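Local coordinates for envelope glycoprotein (Thogoto virus, PDB 5XEA), which drives fusion of the viral envelope with the host membrane as a trimeric class III fusogen and probably also attaches the virus to its host receptor, at the interface of chains A and B. Sequence-based numbering; all coordinates share one arbitrary frame. Chains: chain A/B, Envelope glycoprotein.

The interface of chains A and B. Residues chain A 306, 403-405; chain B 303-304, 306-307.
The A:Tyr405 ring lies against the flank of a helix of chain B, with the methylene CB of B:Phe303 over one face near its rim, 3.9 Å from ring atom CE1. Two oxygens lie in plane at its edge: the backbone O of A:Leu403 from the same loop segment and the carboxylate OD2 of B:Asp307. The B:Phe303 ring receives a carbonyl at its edge, the backbone O of A:Trp404 sitting in plane 3.4 Å from CD2, where the partly negative oxygen probably faces the weakly positive C-H edge; A:Trp404 thus contributes through its backbone carbonyl. A:Tyr405 and B:Phe303 run past each other in opposite directions, and it is the CB methylene of B:Phe303, not its ring, that lies over the tyrosine face. B:Ala304 offers a small surface beside this pair, its CA 3.8 Å from CE1 of A:Tyr405.

The polar tie is the phenol hydroxyl: OH of A:Tyr405 donates to OD2 of B:Asp307 over 2.7 Å, and OD2 accepts with its anti lone pair, the one pointing away from OD1, with ring and carboxylate planes 37° apart. CG of A:Tyr405 stands anti to its carbonyl carbon (chi1 -76°), which sends the hydroxyl along the helix surface to the acid one turn on from B:Phe303. A:Leu403 passes alongside the same carboxylate in the opposite direction, its CD1 4.0 Å from CG of B:Asp307. Farther in, A:Leu306 and B:Leu306 cross at about a right angle and touch tip to tip, CD1 to CD1 at 3.8 Å.

That leucine pair joins equivalent positions of the long helices 282-327, which run side by side in the trimeric assembly as in a coiled coil. Residues 403-405 of chain A belong to an extended loop between strand 393-395 and the short helix 417-419, laid on the outer flank of chain B's helix, so that one protomer contacts its neighbour through both core helix and peripheral segment.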
# COMPACT_ATOMS: atom_id res chain seq x y z
N LEU A 306 29.67 9.48 12.61
CA LEU A 306 30.76 8.61 12.20
C LEU A 306 31.84 9.38 11.45
O LEU A 306 33.04 9.15 11.65
CB LEU A 306 30.24 7.47 11.33
CG LEU A 306 29.45 6.35 12.03
CD1 LEU A 306 28.92 5.36 11.00
CD2 LEU A 306 30.32 5.67 13.05
N LEU A 403 31.32 -6.82 9.15
CA LEU A 403 30.12 -5.99 9.09
C LEU A 403 29.04 -6.71 8.32
O LEU A 403 29.30 -7.35 7.30
CB LEU A 403 30.41 -4.64 8.42
CG LEU A 403 30.89 -3.48 9.29
CD1 LEU A 403 30.92 -2.21 8.45
CD2 LEU A 403 29.99 -3.32 10.51
N TRP A 404 27.81 -6.61 8.81
CA TRP A 404 26.68 -6.97 7.97
C TRP A 404 26.37 -5.80 7.05
O TRP A 404 26.28 -4.66 7.49
CB TRP A 404 25.46 -7.34 8.82
CG TRP A 404 24.28 -7.69 7.96
CD1 TRP A 404 24.00 -8.90 7.40
CD2 TRP A 404 23.23 -6.81 7.55
NE1 TRP A 404 22.84 -8.83 6.67
CE2 TRP A 404 22.35 -7.56 6.74
CE3 TRP A 404 22.96 -5.46 7.79
CZ2 TRP A 404 21.21 -7.00 6.18
CZ3 TRP A 404 21.83 -4.91 7.22
CH2 TRP A 404 20.97 -5.67 6.43
N TYR A 405 26.27 -6.09 5.75
CA TYR A 405 25.97 -5.12 4.70
C TYR A 405 24.51 -5.22 4.29
O TYR A 405 24.01 -6.34 4.10
CB TYR A 405 26.86 -5.36 3.48
CG TYR A 405 28.30 -4.89 3.64
CD1 TYR A 405 28.83 -3.94 2.78
CD2 TYR A 405 29.11 -5.40 4.64
CE1 TYR A 405 30.12 -3.52 2.90
CE2 TYR A 405 30.43 -4.97 4.78
CZ TYR A 405 30.92 -4.02 3.91
OH TYR A 405 32.21 -3.58 4.01
N PHE B 303 28.80 1.61 3.82
CA PHE B 303 29.44 0.62 4.68
C PHE B 303 30.78 0.15 4.10
O PHE B 303 31.75 -0.02 4.85
CB PHE B 303 28.52 -0.57 4.92
CG PHE B 303 27.55 -0.34 6.03
CD1 PHE B 303 27.20 0.94 6.38
CD2 PHE B 303 27.00 -1.40 6.72
CE1 PHE B 303 26.31 1.18 7.42
CE2 PHE B 303 26.11 -1.18 7.76
CZ PHE B 303 25.77 0.12 8.11
N ALA B 304 30.85 -0.03 2.78
CA ALA B 304 32.12 -0.40 2.16
C ALA B 304 33.19 0.67 2.38
O ALA B 304 34.37 0.35 2.56
CB ALA B 304 31.94 -0.65 0.67
N LEU B 306 33.28 2.69 5.02
CA LEU B 306 33.62 2.58 6.44
C LEU B 306 34.63 1.46 6.69
O LEU B 306 35.60 1.65 7.43
CB LEU B 306 32.36 2.35 7.27
CG LEU B 306 31.42 3.55 7.30
CD1 LEU B 306 30.16 3.26 8.12
CD2 LEU B 306 32.16 4.78 7.83
N ASP B 307 34.39 0.28 6.09
CA ASP B 307 35.33 -0.83 6.25
C ASP B 307 36.68 -0.48 5.64
O ASP B 307 37.74 -0.84 6.18
CB ASP B 307 34.77 -2.10 5.61
CG ASP B 307 34.36 -3.16 6.62
OD1 ASP B 307 34.79 -3.11 7.80
OD2 ASP B 307 33.59 -4.07 6.23